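Local coordinates for hypothetical protein PH0495 (Pyrococcus horikoshii, PDB 1X3L) that catalyses the ATP-dependent phosphorylation of D-glycerate to 2-phosphoglycerate, with magnesium as its preferred cofactor, at residues A[241-244]-A[245-248]; A[213-216]-A[217-221]. All blocks are in the same frame, centred on the assembly; numbering follows the deposited sequence.

Two successive helices are held at opposite kinds of end: interaction 2 starts helix 217-226 with a capping box, and interaction 1 finishes helix 235-246 with a Schellman motif. Their centres lie 11 Å apart and the two regions touch directly. Lys221 NZ reaches Glu242 OE2 in a 2.9 Å salt bridge, while Leu245 CD1 packs at 3.6 Å from Lys221 CD. Closer to the cap, Gly244 CA approaches Phe217 CD2 to 3.5 Å. Both contacts sit away from the substrate-binding lysine inferred by similarity; a 1,2-ethanediol, probably from the crystallisation liquor, lies beside the Lys221-Glu242 pair.

Interaction 1 of 2, residues A[241-244]-A[245-248]; sequences IERG and LRGE
Arg243 and Glu248 meet where helix 235-246 ends in a Schellman motif, and most of the contact is the closing of its last turn. Among backbone bonds, Leu245 N donates to Ile241 O (2.9 Å) and Arg246 N to Glu242 O in the regular helical pattern. The chain then breaks out at Gly247, whose positive phi of 84° would jam a CB against the preceding carbonyl. Glu248 N turns back to Arg243 O at 2.9 Å, and Gly247 N bonds to Gly244 O, the two bonds that define the motif.

Apolar contact is slight within the turn: Ile241 CG2 stands 4.5 Å from Leu245 CG, and Leu245 also leans on Phe217.

The charged side chains form a second layer over this turn. Glu242 sends OE2 to Lys221 of the preceding helix, whereas Glu248, extended beyond CG, faces the two arginines. Arg243 NE approaches OE1 of Glu248 on its anti side over 3.0 Å, nearly straight at 166°, with the oxygen in the guanidinium plane. Arg246 NE meets Glu248 OE2 at 2.7 Å, from above the carboxylate plane. Both guanidinium groups converge on the Glu248 carboxylate, one oxygen each, which probably fixes its rotation. The Arg246 chain bends at its CG-CD bond (-79°), bringing one guanidinium face over Glu242 O, with Arg246 CZ 3.8 Å from that oxygen.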
loop_
_atom_site.group_PDB
_atom_site.type_symbol
_atom_site.label_atom_id
_atom_site.label_comp_id
_atom_site.label_asym_id
_atom_site.label_seq_id
_atom_site.Cartn_x
_atom_site.Cartn_y
_atom_site.Cartn_z
ATOM N N ILE A 241 10.071 -21.129 20.804
ATOM C CA ILE A 241 9.800 -21.973 19.652
ATOM C C ILE A 241 9.737 -23.448 20.043
ATOM O O ILE A 241 8.895 -24.184 19.533
ATOM C CB ILE A 241 10.853 -21.737 18.538
ATOM C CG1 ILE A 241 10.614 -20.356 17.913
ATOM C CG2 ILE A 241 10.768 -22.837 17.480
ATOM C CD1 ILE A 241 11.658 -19.925 16.904
ATOM N N GLU A 242 10.619 -23.877 20.945
ATOM C CA GLU A 242 10.605 -25.264 21.405
ATOM C C GLU A 242 9.282 -25.516 22.129
ATOM O O GLU A 242 8.683 -26.589 22.000
ATOM C CB GLU A 242 11.773 -25.534 22.358
ATOM C CG GLU A 242 13.129 -25.667 21.669
ATOM C CD GLU A 242 13.163 -26.824 20.686
ATOM O OE1 GLU A 242 12.684 -27.921 21.042
ATOM O OE2 GLU A 242 13.675 -26.645 19.563
ATOM N N ARG A 243 8.828 -24.526 22.891
ATOM C CA ARG A 243 7.564 -24.652 23.607
ATOM C C ARG A 243 6.438 -24.804 22.586
ATOM O O ARG A 243 5.500 -25.571 22.793
ATOM C CB ARG A 243 7.301 -23.424 24.478
ATOM C CG ARG A 243 8.252 -23.255 25.656
ATOM C CD ARG A 243 7.690 -22.239 26.637
ATOM N NE ARG A 243 6.445 -22.727 27.227
ATOM C CZ ARG A 243 5.527 -21.955 27.801
ATOM N NH1 ARG A 243 5.704 -20.642 27.869
ATOM N NH2 ARG A 243 4.424 -22.498 28.299
ATOM N N GLY A 244 6.539 -24.063 21.482
ATOM C CA GLY A 244 5.531 -24.148 20.438
ATOM C C GLY A 244 5.537 -25.529 19.808
ATOM O O GLY A 244 4.488 -26.084 19.482
ATOM N N LEU A 245 6.728 -26.090 19.636
ATOM C CA LEU A 245 6.850 -27.421 19.060
ATOM C C LEU A 245 6.232 -28.459 19.992
ATOM O O LEU A 245 5.699 -29.470 19.540
ATOM C CB LEU A 245 8.318 -27.758 18.815
ATOM C CG LEU A 245 9.014 -26.967 17.710
ATOM C CD1 LEU A 245 10.470 -27.398 17.635
ATOM C CD2 LEU A 245 8.308 -27.215 16.372
ATOM N N ARG A 246 6.306 -28.208 21.295
ATOM C CA ARG A 246 5.739 -29.135 22.266
ATOM C C ARG A 246 4.236 -28.913 22.412
ATOM O O ARG A 246 3.544 -29.703 23.053
ATOM C CB ARG A 246 6.423 -28.973 23.628
ATOM C CG ARG A 246 7.844 -29.518 23.689
ATOM C CD ARG A 246 8.323 -29.631 25.137
ATOM N NE ARG A 246 8.755 -28.355 25.703
ATOM C CZ ARG A 246 9.918 -27.771 25.425
ATOM N NH1 ARG A 246 10.773 -28.346 24.585
ATOM N NH2 ARG A 246 10.233 -26.615 25.989
ATOM N N GLY A 247 3.734 -27.833 21.818
ATOM C CA GLY A 247 2.313 -27.547 21.901
ATOM C C GLY A 247 1.922 -26.817 23.174
ATOM O O GLY A 247 0.747 -26.776 23.537
ATOM N N GLU A 248 2.906 -26.238 23.851
ATOM C CA GLU A 248 2.661 -25.504 25.091
ATOM C C GLU A 248 2.124 -24.094 24.834
ATOM O O GLU A 248 1.507 -23.485 25.709
ATOM C CB GLU A 248 3.947 -25.430 25.912
ATOM C CG GLU A 248 4.382 -26.775 26.477
ATOM C CD GLU A 248 5.779 -26.737 27.056
ATOM O OE1 GLU A 248 6.178 -25.666 27.562
ATOM O OE2 GLU A 248 6.472 -27.781 27.017
#

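Interaction 2 of 2, residues A[213-216]-A[217-221]; sequences DPTT and FEDAK. With EDO (1,2-ethanediol), chain F.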
loop_
_atom_site.group_PDB
_atom_site.type_symbol
_atom_site.label_atom_id
_atom_site.label_comp_id
_atom_site.label_asym_id
_atom_site.label_seq_id
_atom_site.Cartn_x
_atom_site.Cartn_y
_atom_site.Cartn_z
ATOM N N ASP A 213 -2.158 -17.601 8.936
ATOM C CA ASP A 213 -0.728 -17.792 8.737
ATOM C C ASP A 213 -0.489 -19.299 8.689
ATOM O O ASP A 213 -0.494 -19.974 9.719
ATOM C CB ASP A 213 0.088 -17.182 9.876
ATOM C CG ASP A 213 1.531 -17.665 9.874
ATOM O OD1 ASP A 213 2.054 -17.967 8.778
ATOM O OD2 ASP A 213 2.151 -17.741 10.958
ATOM N N PRO A 214 -0.289 -19.844 7.480
ATOM C CA PRO A 214 -0.053 -21.277 7.297
ATOM C C PRO A 214 1.276 -21.795 7.847
ATOM O O PRO A 214 1.409 -22.988 8.099
ATOM C CB PRO A 214 -0.167 -21.450 5.781
ATOM C CG PRO A 214 0.364 -20.153 5.270
ATOM C CD PRO A 214 -0.307 -19.144 6.183
ATOM N N THR A 215 2.257 -20.916 8.035
ATOM C CA THR A 215 3.548 -21.362 8.554
ATOM C C THR A 215 3.418 -21.869 9.994
ATOM O O THR A 215 2.477 -21.517 10.712
ATOM C CB THR A 215 4.611 -20.244 8.493
ATOM O OG1 THR A 215 4.261 -19.188 9.393
ATOM C CG2 THR A 215 4.708 -19.695 7.075
ATOM N N THR A 216 4.374 -22.691 10.411
ATOM C CA THR A 216 4.349 -23.283 11.740
ATOM C C THR A 216 5.631 -23.047 12.519
ATOM O O THR A 216 6.591 -22.475 12.000
ATOM C CB THR A 216 4.156 -24.796 11.634
ATOM O OG1 THR A 216 5.255 -25.353 10.903
ATOM C CG2 THR A 216 2.863 -25.125 10.904
ATOM N N PHE A 217 5.638 -23.499 13.772
ATOM C CA PHE A 217 6.815 -23.376 14.626
ATOM C C PHE A 217 7.924 -24.208 13.997
ATOM O O PHE A 217 9.097 -23.843 14.041
ATOM C CB PHE A 217 6.516 -23.898 16.035
ATOM C CG PHE A 217 5.727 -22.942 16.885
ATOM C CD1 PHE A 217 6.287 -21.744 17.307
ATOM C CD2 PHE A 217 4.420 -23.236 17.260
ATOM C CE1 PHE A 217 5.560 -20.850 18.088
ATOM C CE2 PHE A 217 3.685 -22.350 18.042
ATOM C CZ PHE A 217 4.256 -21.153 18.457
ATOM N N GLU A 218 7.541 -25.332 13.405
ATOM C CA GLU A 218 8.500 -26.214 12.760
ATOM C C GLU A 218 9.148 -25.490 11.578
ATOM O O GLU A 218 10.355 -25.608 11.356
ATOM C CB GLU A 218 7.795 -27.487 12.295
ATOM C CG GLU A 218 8.718 -28.569 11.771
ATOM C CD GLU A 218 8.034 -29.924 11.729
ATOM O OE1 GLU A 218 7.613 -30.405 12.808
ATOM O OE2 GLU A 218 7.915 -30.506 10.629
ATOM N N ASP A 219 8.348 -24.734 10.827
ATOM C CA ASP A 219 8.879 -23.982 9.693
ATOM C C ASP A 219 9.870 -22.941 10.206
ATOM O O ASP A 219 10.926 -22.729 9.611
ATOM C CB ASP A 219 7.761 -23.273 8.915
ATOM C CG ASP A 219 6.872 -24.233 8.153
ATOM O OD1 ASP A 219 7.370 -25.292 7.716
ATOM O OD2 ASP A 219 5.675 -23.924 7.973
ATOM N N ALA A 220 9.523 -22.291 11.313
ATOM C CA ALA A 220 10.388 -21.274 11.900
ATOM C C ALA A 220 11.731 -21.857 12.345
ATOM O O ALA A 220 12.778 -21.246 12.134
ATOM C CB ALA A 220 9.689 -20.615 13.075
ATOM N N LYS A 221 11.702 -23.037 12.958
ATOM C CA LYS A 221 12.934 -23.672 13.413
ATOM C C LYS A 221 13.792 -24.078 12.215
ATOM O O LYS A 221 14.999 -23.824 12.191
ATOM C CB LYS A 221 12.626 -24.900 14.272
ATOM C CG LYS A 221 13.866 -25.521 14.917
ATOM C CD LYS A 221 13.510 -26.671 15.850
ATOM C CE LYS A 221 14.755 -27.264 16.500
ATOM N NZ LYS A 221 14.430 -28.430 17.366
HETATM C C1 EDO F . 18.418 -28.533 17.982
HETATM O O1 EDO F . 17.225 -29.162 17.492
HETATM C C2 EDO F . 18.181 -27.993 19.392
HETATM O O2 EDO F . 19.372 -27.372 19.887
#
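Thr216 and Asp219 exchange hydrogen bonds in a capping box at the start of helix 217-226. Asp219 N donates to Thr216 OG1 at 3.2 Å; in return Thr216 N reaches Asp219 OD2 at 3.0 Å, from above the carboxylate plane. A chi1 of 61° sets Thr216 OG1 between its own N and carbonyl carbon, facing the first turn, where Ala220 N also bonds to Thr216 O.

The tight side continues back into the loop. Asp213 OD1 takes two bonds from Thr215: the Thr215 hydroxyl, OG1, donates to the syn lone pair of Asp213 OD1 at 2.6 Å, and Thr215 N comes from above the carboxylate plane, closing an Asx turn. The Phe217 ring is buried and makes a T-shaped (edge-to-face) contact with His172.

Towards solvent the contact thins out. Glu218 leads away to Arg222, and the fully extended Lys221, besides its bridge to Glu242, places NZ 2.9 Å from O1 of a 1,2-ethanediol in a hydrogen bond. Asp219 OD1 pairs with Arg222 as well, so an alanine in place of Asp219 would probably leave Thr216 N without its capping acceptor and Arg222 short of one anionic mate. Placed at the amino end of the helix, the Asp219 carboxylate is likely to interact favourably with the helix dipole.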